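Local coordinates for protein cyclopropane mycolic acid synthase 1 (Mycobacterium tuberculosis, PDB 1KPH) that converts a double bond at the distal position of an alpha mycolic acid into a cyclopropane ring, using a methylene group from S-adenosyl-L-methionine, at residues 211-214 with 215-219. Numbering follows the deposited sequence.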
ATOM      1  N   VAL A 211     -12.829  -8.870  -2.544  1.00 23.66           N
ATOM      2  CA  VAL A 211     -12.241  -8.035  -3.592  1.00 21.53           C
ATOM      3  C   VAL A 211     -12.788  -8.486  -4.942  1.00 21.58           C
ATOM      4  O   VAL A 211     -13.151  -7.667  -5.785  1.00 20.57           O
ATOM      5  CB  VAL A 211     -10.696  -8.151  -3.606  1.00 21.50           C
ATOM      6  CG1 VAL A 211     -10.121  -7.386  -4.791  1.00 18.88           C
ATOM      7  CG2 VAL A 211     -10.132  -7.616  -2.306  1.00 20.14           C
ATOM      8  N   GLN A 212     -12.843  -9.798  -5.138  1.00 22.00           N
ATOM      9  CA  GLN A 212     -13.362 -10.370  -6.374  1.00 22.83           C
ATOM     10  C   GLN A 212     -14.822  -9.940  -6.601  1.00 23.48           C
ATOM     11  O   GLN A 212     -15.236  -9.680  -7.732  1.00 23.01           O
ATOM     12  CB  GLN A 212     -13.270 -11.899  -6.306  1.00 24.33           C
ATOM     13  CG  GLN A 212     -11.845 -12.430  -6.337  1.00 24.28           C
ATOM     14  CD  GLN A 212     -11.332 -12.617  -7.749  1.00 25.35           C
ATOM     15  OE1 GLN A 212     -11.726 -11.896  -8.663  1.00 26.68           O
ATOM     16  NE2 GLN A 212     -10.441 -13.586  -7.934  1.00 25.93           N
ATOM     17  N   GLU A 213     -15.586  -9.859  -5.515  1.00 22.30           N
ATOM     18  CA  GLU A 213     -16.994  -9.471  -5.578  1.00 24.92           C
ATOM     19  C   GLU A 213     -17.206  -8.007  -5.958  1.00 25.60           C
ATOM     20  O   GLU A 213     -17.959  -7.703  -6.887  1.00 22.14           O
ATOM     21  CB  GLU A 213     -17.672  -9.765  -4.235  1.00 24.64           C
ATOM     22  CG  GLU A 213     -19.057  -9.138  -4.040  1.00 27.99           C
ATOM     23  CD  GLU A 213     -20.036  -9.473  -5.155  1.00 29.16           C
ATOM     24  OE1 GLU A 213     -19.969 -10.596  -5.701  1.00 28.77           O
ATOM     25  OE2 GLU A 213     -20.883  -8.610  -5.477  1.00 29.39           O
ATOM     26  N   CYS A 214     -16.545  -7.102  -5.240  1.00 26.45           N
ATOM     27  CA  CYS A 214     -16.683  -5.676  -5.509  1.00 28.58           C
ATOM     28  C   CYS A 214     -16.158  -5.306  -6.894  1.00 29.85           C
ATOM     29  O   CYS A 214     -16.624  -4.341  -7.506  1.00 28.84           O
ATOM     30  CB  CYS A 214     -15.954  -4.866  -4.437  1.00 30.50           C
ATOM     31  SG  CYS A 214     -16.634  -5.110  -2.779  1.00 34.09           S
ATOM     32  N   ALA A 215     -15.196  -6.077  -7.391  1.00 29.40           N
ATOM     33  CA  ALA A 215     -14.629  -5.825  -8.709  1.00 29.05           C
ATOM     34  C   ALA A 215     -15.631  -6.235  -9.780  1.00 28.39           C
ATOM     35  O   ALA A 215     -15.993  -5.444 -10.651  1.00 28.40           O
ATOM     36  CB  ALA A 215     -13.334  -6.613  -8.886  1.00 30.12           C
ATOM     37  N   SER A 216     -16.073  -7.483  -9.709  1.00 28.35           N
ATOM     38  CA  SER A 216     -17.035  -8.010 -10.667  1.00 30.07           C
ATOM     39  C   SER A 216     -18.347  -7.224 -10.667  1.00 29.63           C
ATOM     40  O   SER A 216     -18.871  -6.871 -11.727  1.00 29.78           O
ATOM     41  CB  SER A 216     -17.301  -9.486 -10.363  1.00 30.18           C
ATOM     42  OG  SER A 216     -17.570  -9.679  -8.984  1.00 32.18           O
ATOM     43  N   ALA A 217     -18.867  -6.941  -9.476  1.00 28.58           N
ATOM     44  CA  ALA A 217     -20.122  -6.205  -9.339  1.00 28.08           C
ATOM     45  C   ALA A 217     -20.052  -4.803  -9.945  1.00 28.39           C
ATOM     46  O   ALA A 217     -21.082  -4.201 -10.264  1.00 25.33           O
ATOM     47  CB  ALA A 217     -20.507  -6.112  -7.868  1.00 28.80           C
ATOM     48  N   ASN A 218     -18.838  -4.284 -10.107  1.00 28.28           N
ATOM     49  CA  ASN A 218     -18.672  -2.951 -10.663  1.00 28.45           C
ATOM     50  C   ASN A 218     -18.159  -2.948 -12.095  1.00 29.10           C
ATOM     51  O   ASN A 218     -17.664  -1.931 -12.587  1.00 30.07           O
ATOM     52  CB  ASN A 218     -17.768  -2.117  -9.758  1.00 28.71           C
ATOM     53  CG  ASN A 218     -18.497  -1.609  -8.529  1.00 28.51           C
ATOM     54  OD1 ASN A 218     -19.384  -0.763  -8.632  1.00 29.01           O
ATOM     55  ND2 ASN A 218     -18.140  -2.132  -7.364  1.00 27.30           N
ATOM     56  N   GLY A 219     -18.276  -4.095 -12.757  1.00 28.47           N
ATOM     57  CA  GLY A 219     -17.870  -4.196 -14.146  1.00 28.71           C
ATOM     58  C   GLY A 219     -16.457  -4.616 -14.492  1.00 29.41           C
ATOM     59  O   GLY A 219     -16.100  -4.615 -15.671  1.00 29.38           O
TER
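Asn218 reaches back along the helix end and gives its ND2 to Cys214 O at 2.7 Å. The N-H points well at the oxygen (159°), which lies nearly in the amide plane, while the donor sits in the plane of the Cys214 carbonyl. With CG beside the backbone N (chi1 -78°), the amide returns to a carbonyl that the backbone grips poorly: Asn218 N makes only a weak, poorly angled hydrogen bond to Cys214 O, at 3.4 Å. The side-chain bond is thus the firmer of the two on Cys214 O. The same ND2 also bonds to Asp148 OD2, so one amide nitrogen joins this helix end to helix 147-157, whose Tyr147 and Phe151 meet the side chain of Cys214.

Two residues earlier, Ser216 turns its hydroxyl back onto the preceding turn. OG, held between the backbone N and the carbonyl carbon (chi1 48°), lies 2.6 Å from Gln212 O and 2.9 Å from Glu213 O. Gln212 O also accepts Ser216 N, and Glu213 O accepts Ala217 N at 2.8 Å, so both carbonyls keep their regular helical partners. The bent chain of Glu213 brings OE2 to 3.5 Å from Ala217 CB. Ala215 CB lies beyond Val211 O, 3.3 Å away, and touches Val222 of strand 221-227.

Gly219, at positive phi, is the C-prime residue: Gly219 N bonds to Ser216 O and Phe220 N to Ala215 O, a Schellman motif that ends helix 208-217 just before edge strand 221-227 of the Rossmann-like methyltransferase sheet.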